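Local coordinates for protein acid phosphatase (Bacillus anthracis, PDB 2I33) that probably hydrolyses phosphate monoesters at acidic pH, as a magnesium-binding class C acid phosphatase of the HAD superfamily, at residues A[71-76]-A[92-97]; A[112-117]-A[143-148]; A[119-124]-A[170-175]; A[159-164]-A[182-187]. All coordinates share one frame; numbering follows the deposited sequence.

Contact 1: A[71-76]-A[92-97]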
loop_
_atom_site.group_PDB
_atom_site.type_symbol
_atom_site.label_atom_id
_atom_site.label_comp_id
_atom_site.label_asym_id
_atom_site.label_seq_id
_atom_site.Cartn_x
_atom_site.Cartn_y
_atom_site.Cartn_z
ATOM N N LEU A 71 12.851 -4.333 -6.932
ATOM C CA LEU A 71 13.530 -5.402 -6.188
ATOM C C LEU A 71 13.055 -5.484 -4.753
ATOM O O LEU A 71 12.951 -4.483 -4.047
ATOM C CB LEU A 71 15.051 -5.157 -6.199
ATOM C CG LEU A 71 15.726 -5.205 -7.584
ATOM C CD1 LEU A 71 17.206 -4.823 -7.479
ATOM C CD2 LEU A 71 15.542 -6.520 -8.275
ATOM N N ASP A 72 12.820 -6.714 -4.325
ATOM C CA ASP A 72 12.301 -7.020 -3.010
ATOM C C ASP A 72 13.444 -7.292 -2.024
ATOM O O ASP A 72 14.108 -8.317 -2.102
ATOM C CB ASP A 72 11.408 -8.236 -3.121
ATOM C CG ASP A 72 10.727 -8.589 -1.832
ATOM O OD1 ASP A 72 11.095 -8.051 -0.761
ATOM O OD2 ASP A 72 9.808 -9.430 -1.913
ATOM N N ASN A 73 13.650 -6.365 -1.091
ATOM C CA ASN A 73 14.706 -6.526 -0.078
ATOM C C ASN A 73 14.175 -6.960 1.247
ATOM O O ASN A 73 14.887 -6.916 2.279
ATOM C CB ASN A 73 15.453 -5.222 0.079
ATOM C CG ASN A 73 16.003 -4.777 -1.192
ATOM O OD1 ASN A 73 16.963 -5.353 -1.706
ATOM N ND2 ASN A 73 15.390 -3.765 -1.749
ATOM N N SER A 74 12.939 -7.424 1.277
ATOM C CA SER A 74 12.383 -7.776 2.555
ATOM C C SER A 74 13.184 -8.885 3.278
ATOM O O SER A 74 13.183 -8.880 4.511
ATOM C CB SER A 74 10.890 -8.083 2.448
ATOM O OG SER A 74 10.696 -9.209 1.660
ATOM N N PRO A 75 13.880 -9.818 2.564
ATOM C CA PRO A 75 14.700 -10.776 3.348
ATOM C C PRO A 75 15.736 -10.108 4.239
ATOM O O PRO A 75 16.108 -10.656 5.276
ATOM C CB PRO A 75 15.395 -11.609 2.286
ATOM C CG PRO A 75 14.429 -11.532 1.094
ATOM C CD PRO A 75 13.916 -10.146 1.119
ATOM N N HIS A 76 16.198 -8.937 3.832
ATOM C CA HIS A 76 17.115 -8.214 4.696
ATOM C C HIS A 76 16.411 -7.679 5.948
ATOM O O HIS A 76 16.931 -7.747 7.074
ATOM C CB HIS A 76 17.810 -7.096 3.966
ATOM C CG HIS A 76 18.750 -6.353 4.837
ATOM N ND1 HIS A 76 18.349 -5.291 5.606
ATOM C CD2 HIS A 76 20.051 -6.581 5.143
ATOM C CE1 HIS A 76 19.375 -4.869 6.325
ATOM N NE2 HIS A 76 20.418 -5.632 6.059
ATOM N N ASP A 92 25.031 -4.146 2.919
ATOM C CA ASP A 92 25.952 -4.332 1.797
ATOM C C ASP A 92 26.150 -5.805 1.481
ATOM O O ASP A 92 26.248 -6.176 0.293
ATOM C CB ASP A 92 27.287 -3.675 2.081
ATOM C CG ASP A 92 27.197 -2.154 2.032
ATOM O OD1 ASP A 92 26.090 -1.654 1.695
ATOM O OD2 ASP A 92 28.246 -1.512 2.322
ATOM N N ASP A 93 26.214 -6.634 2.520
ATOM C CA ASP A 93 26.301 -8.091 2.333
ATOM C C ASP A 93 25.112 -8.578 1.492
ATOM O O ASP A 93 25.271 -9.326 0.524
ATOM C CB ASP A 93 26.325 -8.831 3.676
ATOM C CG ASP A 93 27.659 -8.712 4.421
ATOM O OD1 ASP A 93 28.639 -8.124 3.902
ATOM O OD2 ASP A 93 27.739 -9.291 5.528
ATOM N N TRP A 94 23.932 -8.127 1.874
ATOM C CA TRP A 94 22.708 -8.437 1.140
ATOM C C TRP A 94 22.782 -7.966 -0.316
ATOM O O TRP A 94 22.515 -8.736 -1.256
ATOM C CB TRP A 94 21.537 -7.776 1.847
ATOM C CG TRP A 94 20.290 -7.765 1.044
ATOM C CD1 TRP A 94 19.678 -6.682 0.517
ATOM C CD2 TRP A 94 19.538 -8.901 0.610
ATOM N NE1 TRP A 94 18.554 -7.055 -0.199
ATOM C CE2 TRP A 94 18.467 -8.417 -0.188
ATOM C CE3 TRP A 94 19.671 -10.271 0.777
ATOM C CZ2 TRP A 94 17.512 -9.272 -0.752
ATOM C CZ3 TRP A 94 18.734 -11.103 0.200
ATOM C CH2 TRP A 94 17.683 -10.606 -0.558
ATOM N N ILE A 95 23.130 -6.710 -0.521
ATOM C CA ILE A 95 23.240 -6.193 -1.900
ATOM C C ILE A 95 24.215 -7.023 -2.731
ATOM O O ILE A 95 23.928 -7.348 -3.897
ATOM C CB ILE A 95 23.670 -4.732 -1.874
ATOM C CG1 ILE A 95 22.545 -3.880 -1.276
ATOM C CG2 ILE A 95 24.074 -4.266 -3.290
ATOM C CD1 ILE A 95 21.301 -3.733 -2.097
ATOM N N ASN A 96 25.351 -7.374 -2.152
ATOM C CA ASN A 96 26.339 -8.148 -2.869
ATOM C C ASN A 96 25.874 -9.532 -3.289
ATOM O O ASN A 96 26.371 -10.078 -4.279
ATOM C CB ASN A 96 27.585 -8.263 -2.022
ATOM C CG ASN A 96 28.366 -6.998 -2.025
ATOM O OD1 ASN A 96 28.292 -6.240 -2.981
ATOM N ND2 ASN A 96 29.170 -6.778 -0.988
ATOM N N LYS A 97 24.961 -10.117 -2.529
ATOM C CA LYS A 97 24.424 -11.427 -2.883
ATOM C C LYS A 97 23.616 -11.324 -4.170
ATOM O O LYS A 97 23.499 -12.313 -4.912
ATOM C CB LYS A 97 23.544 -11.972 -1.768
ATOM C CG LYS A 97 24.318 -12.327 -0.505
ATOM C CD LYS A 97 23.524 -13.303 0.338
ATOM C CE LYS A 97 23.726 -14.732 -0.174
ATOM N NZ LYS A 97 22.450 -15.464 -0.031
#

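Contact 2: A[112-117]-A[143-148]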
loop_
_atom_site.group_PDB
_atom_site.type_symbol
_atom_site.label_atom_id
_atom_site.label_comp_id
_atom_site.label_asym_id
_atom_site.label_seq_id
_atom_site.Cartn_x
_atom_site.Cartn_y
_atom_site.Cartn_z
ATOM N N TYR A 112 7.217 -4.770 -21.296
ATOM C CA TYR A 112 6.245 -4.083 -22.149
ATOM C C TYR A 112 6.741 -2.710 -22.576
ATOM O O TYR A 112 6.730 -2.334 -23.746
ATOM C CB TYR A 112 4.932 -3.920 -21.432
ATOM C CG TYR A 112 3.902 -3.191 -22.253
ATOM C CD1 TYR A 112 3.192 -3.845 -23.252
ATOM C CD2 TYR A 112 3.623 -1.848 -22.023
ATOM C CE1 TYR A 112 2.246 -3.175 -24.008
ATOM C CE2 TYR A 112 2.680 -1.181 -22.786
ATOM C CZ TYR A 112 1.987 -1.850 -23.756
ATOM O OH TYR A 112 1.025 -1.197 -24.521
ATOM N N THR A 113 7.203 -1.972 -21.580
ATOM C CA THR A 113 7.773 -0.660 -21.791
ATOM C C THR A 113 8.885 -0.723 -22.834
ATOM O O THR A 113 8.901 0.067 -23.789
ATOM C CB THR A 113 8.268 -0.103 -20.456
ATOM O OG1 THR A 113 7.163 0.023 -19.553
ATOM C CG2 THR A 113 8.892 1.238 -20.665
ATOM N N GLU A 114 9.790 -1.682 -22.673
ATOM C CA GLU A 114 10.880 -1.889 -23.636
ATOM C C GLU A 114 10.352 -2.212 -25.048
ATOM O O GLU A 114 10.918 -1.760 -26.078
ATOM C CB GLU A 114 11.786 -3.017 -23.160
ATOM C CG GLU A 114 12.936 -3.294 -24.114
ATOM C CD GLU A 114 13.874 -4.347 -23.598
ATOM O OE1 GLU A 114 13.384 -5.412 -23.148
ATOM O OE2 GLU A 114 15.099 -4.095 -23.638
ATOM N N SER A 115 9.266 -2.972 -25.110
ATOM C CA SER A 115 8.686 -3.354 -26.404
ATOM C C SER A 115 8.112 -2.146 -27.138
ATOM O O SER A 115 7.955 -2.189 -28.351
ATOM C CB SER A 115 7.608 -4.415 -26.264
ATOM O OG SER A 115 6.370 -3.848 -25.891
ATOM N N LYS A 116 7.759 -1.102 -26.392
ATOM C CA LYS A 116 7.181 0.111 -26.978
ATOM C C LYS A 116 8.242 1.114 -27.360
ATOM O O LYS A 116 7.932 2.198 -27.854
ATOM C CB LYS A 116 6.207 0.762 -25.998
ATOM C CG LYS A 116 4.951 -0.068 -25.666
ATOM C CD LYS A 116 4.188 -0.413 -26.936
ATOM C CE LYS A 116 2.676 -0.281 -26.821
ATOM N NZ LYS A 116 2.036 0.115 -28.106
ATOM N N GLY A 117 9.504 0.749 -27.134
ATOM C CA GLY A 117 10.609 1.610 -27.462
ATOM C C GLY A 117 10.872 2.712 -26.454
ATOM O O GLY A 117 11.582 3.685 -26.767
ATOM N N ALA A 143 15.378 -7.851 -15.750
ATOM C CA ALA A 143 14.983 -6.460 -15.960
ATOM C C ALA A 143 15.691 -5.961 -17.205
ATOM O O ALA A 143 16.896 -6.207 -17.375
ATOM C CB ALA A 143 15.362 -5.612 -14.751
ATOM N N PRO A 144 14.963 -5.287 -18.106
ATOM C CA PRO A 144 15.614 -4.745 -19.291
ATOM C C PRO A 144 16.521 -3.567 -18.995
ATOM O O PRO A 144 16.413 -2.920 -17.948
ATOM C CB PRO A 144 14.457 -4.276 -20.168
ATOM C CG PRO A 144 13.345 -4.090 -19.291
ATOM C CD PRO A 144 13.525 -4.967 -18.076
ATOM N N GLN A 145 17.396 -3.286 -19.946
ATOM C CA GLN A 145 18.250 -2.120 -19.870
ATOM C C GLN A 145 19.023 -2.091 -18.546
ATOM O O GLN A 145 19.122 -1.053 -17.920
ATOM C CB GLN A 145 17.397 -0.845 -20.103
ATOM C CG GLN A 145 16.869 -0.717 -21.560
ATOM C CD GLN A 145 15.673 0.228 -21.705
ATOM O OE1 GLN A 145 15.635 1.297 -21.106
ATOM N NE2 GLN A 145 14.683 -0.173 -22.521
ATOM N N ALA A 146 19.567 -3.241 -18.136
ATOM C CA ALA A 146 20.320 -3.364 -16.877
ATOM C C ALA A 146 21.779 -2.986 -17.095
ATOM O O ALA A 146 22.687 -3.822 -16.969
ATOM C CB ALA A 146 20.215 -4.788 -16.304
ATOM N N THR A 147 21.985 -1.712 -17.416
ATOM C CA THR A 147 23.314 -1.205 -17.745
ATOM C C THR A 147 23.594 0.086 -17.008
ATOM O O THR A 147 22.681 0.769 -16.577
ATOM C CB THR A 147 23.466 -0.914 -19.248
ATOM O OG1 THR A 147 22.595 0.163 -19.628
ATOM C CG2 THR A 147 23.148 -2.152 -20.063
ATOM N N LYS A 148 24.876 0.441 -16.928
ATOM C CA LYS A 148 25.272 1.677 -16.250
ATOM C C LYS A 148 24.544 2.905 -16.828
ATOM O O LYS A 148 24.233 3.854 -16.090
ATOM C CB LYS A 148 26.792 1.879 -16.314
HETATM O O HOH W 1 17.341 -4.816 -22.390
#

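Contact 3: A[119-124]-A[170-175]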
loop_
_atom_site.group_PDB
_atom_site.type_symbol
_atom_site.label_atom_id
_atom_site.label_comp_id
_atom_site.label_asym_id
_atom_site.label_seq_id
_atom_site.Cartn_x
_atom_site.Cartn_y
_atom_site.Cartn_z
ATOM N N ASP A 119 12.472 4.212 -23.138
ATOM C CA ASP A 119 13.623 4.055 -22.278
ATOM C C ASP A 119 13.239 3.969 -20.802
ATOM O O ASP A 119 12.323 4.638 -20.333
ATOM C CB ASP A 119 14.629 5.200 -22.477
ATOM C CG ASP A 119 15.476 5.032 -23.735
ATOM O OD1 ASP A 119 15.765 3.861 -24.087
ATOM O OD2 ASP A 119 15.874 6.068 -24.343
ATOM N N ILE A 120 13.969 3.127 -20.086
ATOM C CA ILE A 120 13.767 2.928 -18.659
ATOM C C ILE A 120 14.977 3.449 -17.916
ATOM O O ILE A 120 16.118 3.130 -18.267
ATOM C CB ILE A 120 13.622 1.428 -18.370
ATOM C CG1 ILE A 120 12.391 0.896 -19.125
ATOM C CG2 ILE A 120 13.559 1.153 -16.874
ATOM C CD1 ILE A 120 12.390 -0.597 -19.276
ATOM N N TYR A 121 14.737 4.247 -16.874
ATOM C CA TYR A 121 15.796 4.668 -15.962
ATOM C C TYR A 121 15.484 4.217 -14.573
ATOM O O TYR A 121 14.418 4.493 -14.049
ATOM C CB TYR A 121 16.011 6.160 -16.008
ATOM C CG TYR A 121 16.518 6.455 -17.378
ATOM C CD1 TYR A 121 17.856 6.284 -17.684
ATOM C CD2 TYR A 121 15.642 6.787 -18.405
ATOM C CE1 TYR A 121 18.317 6.481 -18.978
ATOM C CE2 TYR A 121 16.077 6.986 -19.671
ATOM C CZ TYR A 121 17.410 6.838 -19.966
ATOM O OH TYR A 121 17.825 7.056 -21.261
ATOM N N TYR A 122 16.409 3.446 -14.029
ATOM C CA TYR A 122 16.314 2.990 -12.649
ATOM C C TYR A 122 17.095 3.988 -11.808
ATOM O O TYR A 122 18.315 3.942 -11.764
ATOM C CB TYR A 122 16.908 1.596 -12.474
ATOM C CG TYR A 122 16.338 0.552 -13.407
ATOM C CD1 TYR A 122 15.138 -0.048 -13.147
ATOM C CD2 TYR A 122 17.021 0.170 -14.568
ATOM C CE1 TYR A 122 14.618 -1.009 -13.975
ATOM C CE2 TYR A 122 16.500 -0.773 -15.408
ATOM C CZ TYR A 122 15.300 -1.368 -15.105
ATOM O OH TYR A 122 14.776 -2.327 -15.936
ATOM N N ILE A 123 16.382 4.880 -11.117
ATOM C CA ILE A 123 17.010 5.883 -10.277
ATOM C C ILE A 123 16.844 5.395 -8.845
ATOM O O ILE A 123 15.753 5.400 -8.321
ATOM C CB ILE A 123 16.378 7.263 -10.496
ATOM C CG1 ILE A 123 16.524 7.655 -11.970
ATOM C CG2 ILE A 123 17.048 8.296 -9.582
ATOM C CD1 ILE A 123 15.868 8.972 -12.348
ATOM N N SER A 124 17.960 5.011 -8.236
ATOM C CA SER A 124 17.975 4.295 -6.966
ATOM C C SER A 124 19.037 4.861 -6.051
ATOM O O SER A 124 20.090 5.279 -6.522
ATOM C CB SER A 124 18.298 2.829 -7.243
ATOM O OG SER A 124 18.703 2.159 -6.071
ATOM N N GLN A 170 16.376 15.879 -19.334
ATOM C CA GLN A 170 17.102 16.613 -20.363
ATOM C C GLN A 170 16.904 15.967 -21.734
ATOM O O GLN A 170 16.779 16.653 -22.719
ATOM C CB GLN A 170 18.603 16.671 -20.079
ATOM C CG GLN A 170 18.986 17.405 -18.799
ATOM C CD GLN A 170 20.487 17.617 -18.683
ATOM O OE1 GLN A 170 21.229 17.547 -19.698
ATOM N NE2 GLN A 170 20.951 17.877 -17.437
ATOM N N THR A 171 16.855 14.636 -21.776
ATOM C CA THR A 171 16.854 13.907 -23.041
ATOM C C THR A 171 15.539 13.196 -23.293
ATOM O O THR A 171 15.244 12.779 -24.411
ATOM C CB THR A 171 17.986 12.894 -23.022
ATOM O OG1 THR A 171 17.967 12.183 -21.780
ATOM C CG2 THR A 171 19.343 13.633 -23.200
ATOM N N HIS A 172 14.763 13.049 -22.237
ATOM C CA HIS A 172 13.544 12.292 -22.314
ATOM C C HIS A 172 12.421 13.077 -21.702
ATOM O O HIS A 172 12.627 13.926 -20.839
ATOM C CB HIS A 172 13.719 10.970 -21.577
ATOM C CG HIS A 172 14.728 10.071 -22.208
ATOM N ND1 HIS A 172 16.091 10.297 -22.126
ATOM C CD2 HIS A 172 14.577 8.958 -22.962
ATOM C CE1 HIS A 172 16.733 9.368 -22.815
ATOM N NE2 HIS A 172 15.836 8.534 -23.318
ATOM N N ASP A 173 11.209 12.793 -22.152
ATOM C CA ASP A 173 10.042 13.272 -21.451
ATOM C C ASP A 173 9.627 12.144 -20.562
ATOM O O ASP A 173 9.197 11.105 -21.029
ATOM C CB ASP A 173 8.922 13.627 -22.402
ATOM C CG ASP A 173 9.145 14.948 -23.088
ATOM O OD1 ASP A 173 9.881 15.817 -22.555
ATOM O OD2 ASP A 173 8.600 15.114 -24.194
ATOM N N ILE A 174 9.806 12.323 -19.263
ATOM C CA ILE A 174 9.530 11.249 -18.342
ATOM C C ILE A 174 8.046 11.229 -18.181
ATOM O O ILE A 174 7.470 12.176 -17.672
ATOM C CB ILE A 174 10.194 11.440 -16.985
ATOM C CG1 ILE A 174 11.714 11.611 -17.177
ATOM C CG2 ILE A 174 9.857 10.249 -16.087
ATOM C CD1 ILE A 174 12.439 12.083 -15.904
ATOM N N VAL A 175 7.408 10.163 -18.629
ATOM C CA VAL A 175 5.963 10.174 -18.599
ATOM C C VAL A 175 5.379 9.564 -17.333
ATOM O O VAL A 175 4.189 9.765 -17.046
ATOM C CB VAL A 175 5.367 9.498 -19.840
ATOM C CG1 VAL A 175 5.755 10.251 -21.103
ATOM C CG2 VAL A 175 5.798 8.046 -19.929
#

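Contact 4: A[159-164]-A[182-187]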
loop_
_atom_site.group_PDB
_atom_site.type_symbol
_atom_site.label_atom_id
_atom_site.label_comp_id
_atom_site.label_asym_id
_atom_site.label_seq_id
_atom_site.Cartn_x
_atom_site.Cartn_y
_atom_site.Cartn_z
ATOM N N LYS A 159 22.186 14.415 -2.363
ATOM C CA LYS A 159 20.933 14.485 -1.627
ATOM C C LYS A 159 19.774 14.145 -2.566
ATOM O O LYS A 159 19.526 14.834 -3.544
ATOM N N GLY A 160 19.052 13.070 -2.276
ATOM C CA GLY A 160 17.855 12.769 -3.026
ATOM C C GLY A 160 18.170 12.362 -4.445
ATOM O O GLY A 160 19.296 11.979 -4.755
ATOM N N LYS A 161 17.163 12.481 -5.305
ATOM C CA LYS A 161 17.229 11.995 -6.679
ATOM C C LYS A 161 16.976 13.064 -7.731
ATOM O O LYS A 161 17.034 12.767 -8.925
ATOM C CB LYS A 161 16.181 10.899 -6.868
ATOM C CG LYS A 161 16.533 9.624 -6.166
ATOM C CD LYS A 161 15.347 8.691 -6.159
ATOM C CE LYS A 161 15.738 7.307 -5.634
ATOM N NZ LYS A 161 14.654 6.326 -5.798
ATOM N N GLU A 162 16.662 14.282 -7.307
ATOM C CA GLU A 162 16.247 15.294 -8.276
ATOM C C GLU A 162 17.302 15.476 -9.357
ATOM O O GLU A 162 16.961 15.725 -10.525
ATOM C CB GLU A 162 15.905 16.624 -7.598
ATOM C CG GLU A 162 15.314 17.694 -8.545
ATOM C CD GLU A 162 14.036 17.274 -9.287
ATOM O OE1 GLU A 162 13.231 16.435 -8.797
ATOM O OE2 GLU A 162 13.825 17.828 -10.394
ATOM N N LYS A 163 18.582 15.383 -8.992
ATOM C CA LYS A 163 19.661 15.569 -9.966
ATOM C C LYS A 163 19.596 14.553 -11.113
ATOM O O LYS A 163 19.779 14.913 -12.286
ATOM C CB LYS A 163 21.018 15.499 -9.263
ATOM C CG LYS A 163 22.213 15.590 -10.167
ATOM C CD LYS A 163 23.478 15.717 -9.347
ATOM C CE LYS A 163 24.668 16.016 -10.219
ATOM N NZ LYS A 163 25.923 15.941 -9.433
ATOM N N ARG A 164 19.348 13.292 -10.772
ATOM C CA ARG A 164 19.240 12.247 -11.785
ATOM C C ARG A 164 17.962 12.389 -12.620
ATOM O O ARG A 164 17.988 12.170 -13.830
ATOM C CB ARG A 164 19.359 10.863 -11.131
ATOM C CG ARG A 164 20.780 10.563 -10.725
ATOM C CD ARG A 164 20.821 9.448 -9.735
ATOM N NE ARG A 164 20.587 9.939 -8.371
ATOM C CZ ARG A 164 20.269 9.151 -7.343
ATOM N NH1 ARG A 164 20.087 7.872 -7.533
ATOM N NH2 ARG A 164 20.094 9.674 -6.142
ATOM N N LEU A 182 7.945 8.788 -1.288
ATOM C CA LEU A 182 7.534 10.036 -1.953
ATOM C C LEU A 182 8.704 10.706 -2.631
ATOM O O LEU A 182 8.526 11.337 -3.657
ATOM C CB LEU A 182 6.887 11.009 -0.976
ATOM C CG LEU A 182 5.535 10.580 -0.436
ATOM C CD1 LEU A 182 5.058 11.574 0.600
ATOM C CD2 LEU A 182 4.558 10.358 -1.545
ATOM N N SER A 183 9.903 10.546 -2.076
ATOM C CA SER A 183 11.093 11.171 -2.677
ATOM C C SER A 183 11.522 10.488 -4.000
ATOM O O SER A 183 12.453 10.945 -4.672
ATOM C CB SER A 183 12.256 11.295 -1.686
ATOM O OG SER A 183 12.485 10.092 -1.027
ATOM N N ASP A 184 10.821 9.433 -4.387
ATOM C CA ASP A 184 10.970 8.855 -5.732
ATOM C C ASP A 184 10.226 9.662 -6.797
ATOM O O ASP A 184 10.348 9.384 -7.992
ATOM C CB ASP A 184 10.459 7.428 -5.740
ATOM C CG ASP A 184 11.202 6.531 -4.769
ATOM O OD1 ASP A 184 12.371 6.828 -4.422
ATOM O OD2 ASP A 184 10.593 5.518 -4.352
ATOM N N PHE A 185 9.424 10.610 -6.332
ATOM C CA PHE A 185 8.729 11.578 -7.172
ATOM C C PHE A 185 9.250 12.956 -6.883
ATOM O O PHE A 185 9.853 13.213 -5.848
ATOM C CB PHE A 185 7.250 11.573 -6.858
ATOM C CG PHE A 185 6.692 10.205 -6.704
ATOM C CD1 PHE A 185 6.840 9.283 -7.724
ATOM C CD2 PHE A 185 6.078 9.810 -5.551
ATOM C CE1 PHE A 185 6.326 8.009 -7.626
ATOM C CE2 PHE A 185 5.593 8.522 -5.437
ATOM C CZ PHE A 185 5.740 7.616 -6.468
ATOM N N THR A 186 8.917 13.885 -7.760
ATOM C CA THR A 186 9.346 15.255 -7.581
ATOM C C THR A 186 8.519 15.948 -6.492
ATOM O O THR A 186 7.295 15.799 -6.444
ATOM C CB THR A 186 9.189 15.984 -8.911
ATOM O OG1 THR A 186 7.857 15.781 -9.397
ATOM C CG2 THR A 186 10.148 15.402 -9.919
ATOM N N GLY A 187 9.181 16.713 -5.642
ATOM C CA GLY A 187 8.488 17.615 -4.723
ATOM C C GLY A 187 8.270 17.173 -3.287
ATOM O O GLY A 187 7.463 17.786 -2.572
HETATM O O HOH W 2 14.351 12.911 -4.290
HETATM O O HOH W 3 12.237 16.899 -5.711
#

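Contact 1: A[71-76]-A[92-97]
D72 OD1 is gripped twice by S74, closing an Asx turn, while the carbonyl O of D72 rests at the indole edge of W94. The backbone N of S74 lies 2.8 Å from D72 OD1, and S74 OG approaches the same oxygen from its syn side at 2.7 Å. The turn leads from strand 71-72, shortly after the HAD-type DxDx(T/V) segment, into helix 74-83, and helix 91-97 docks on it through W94. W94 NE1 gives a nearly straight bond (170°) to N73 OD1 at 2.8 Å, meeting a carbonyl lone pair with the oxygen in the ring plane. Amide and indole are almost perpendicular, 85° apart. The other end of that amide, ND2, bonds D67 of the magnesium site, so N73 joins W94 to the metal's first shell. The backbone of helix 74-83 brings H76 CB over one indole face, 4.0 Å from the centroid of the five-membered ring of W94. With CG opposite the backbone N (chi1 -180°), the imidazole lies beside the indole, CD2 against W94 CB, and NE2 bonds Y89 O. F249 of the second subunit packs on W94, P75 and H76. At the far end of the indole, W94 CH2 meets P75 CG at 3.8 Å.

Contact 2: A[112-117]-A[143-148]
E114 reaches from the last turn of helix 106-115 to P144 and Q145, in the loop that leads from helix 131-141 to strand 151-154 of the HAD-type α/β fold. The helix ends just beyond it in a Schellman motif, G117 at positive phi sending its N back to E114 O. From CB outward the glutamate slides past Q145 in the opposite sense: E114 CB is 4.1 Å from Q145 NE2, and E114 CG is slightly nearer the same nitrogen at 3.9 Å. Because CG stands opposite the backbone N (chi1 180°) and the chain stays extended, the carboxylate travels on to the proline. E114 CD lies 3.5 Å from P144 CB, and E114 OE1 touches P144 CB at 3.4 Å while its charge is met by K111 on the same helix. This glutamate thus lays its apolar stem along an amide and its carboxylate against a proline ring, and no direct hydrogen bond crosses between the segments. Q145 is occupied too: its OE1 accepts from the backbone N of I120, tying the loop to strand 119-125, and P144 O receives the hydroxyl of Y122. The tip of the glutamate is joined to the loop by a bridging water, which donates to E114 OE2 at 2.7 Å and accepts from Q145 N at 2.9 Å.

Contact 3: A[119-124]-A[170-175]
D119, Y121 and H172 all turn CG to the side of the backbone N, opposite the carbonyl carbon (chi1 -78° for D119, -65° for both rings), and in this way the three side chains converge. D119 and Y121, two residues apart on one strand, both send their CB toward H172. The imidazole is taken at its edge and over a face. At the edge, H172 NE2 donates to D119 OD2 at 2.7 Å; the oxygen sits near the ring plane and offers its anti lone pair, turned from its sister oxygen, while the carboxylate itself is rotated well away from the imidazole plane. OD2 is also paired with K59 NZ, so a histidine and a lysine share one carboxylate oxygen. Over the face, Y121 comes in T-shaped, edge toward the imidazole of H172, with ring centroids 5.1 Å apart and planes at 68°. Y121 CE2 stands over the middle of the histidine ring, and Y121 OH approaches H172 CE1 to 3.0 Å. In the parallel sheet of the HAD core, strands 119-125 and 172-179 are not neighbours: strand 59-64 runs between them and bonds through its backbone to D119 and Y121. The contact therefore bridges across that middle strand, and H172 packs on its K59 and A61. On the side of helix 162-171, V168 lies against Y121. The other imidazole nitrogen, H172 ND1, shares a hydrogen bond with T171 OG1 at 2.7 Å; that hydroxyl is also bonded to V168 O.

Contact 4: A[159-164]-A[182-187]
Charge dominates where K161 meets D184: K161 NZ forms a salt bridge to D184 OD1 at 2.7 Å, coming from above the carboxylate plane. K161 is extended beyond CG all the way to its ammonium, which carries it from the N-cap of helix 162-171 to the C-terminal ends of the sheet strands, where the magnesium binds. There NZ has two further partners, D65 OD1 of the magnesium site and I123 O. Its place among the acidic residues round the metal is consistent with that of the motif III lysine of HAD phosphatases. D184 is itself held by a second bond, from N181 N to OD2. Water provides the other polar links. One accepts from K161 N at 3.0 Å and lies 2.8 Å from S183 O, which also receives R165 NH1. Another reaches from E162 OE1 to G187 N, over longer legs of 3.3 and 3.1 Å. Van der Waals contact is slight: E162, bent at chi2 (58°), brings OE1 to 3.4 Å from T186 CG2, while R165 pairs with the charge of that oxygen. In all, one ammonium ties D184, whose side chain is about 4 Å from the magnesium ion, to the metal ligand D65, and this would probably offset part of the negative charge gathered there and hold the two carboxylates in a fixed relation.

Contacts 1 and 3 are buried, whereas contacts 2 and 4 are partly buried. Contacts 2 and 3 touch, the loop 143-148 being fastened to strand 119-125. Contacts 3 and 4 both draw on helix 162-171 and meet where K161 and R164 take the carbonyls of I123 and S124. Contacts 1 and 4 lie on opposite sides of the chain's centre, yet each leads to a magnesium ligand, D67 and D65 respectively. Their chemistry differs with place: an indole anchor at the subunit interface, a water-bridged carboxylate, a histidine held by a carboxylate and a tyrosine across the middle strand, and a salt bridge beside the metal.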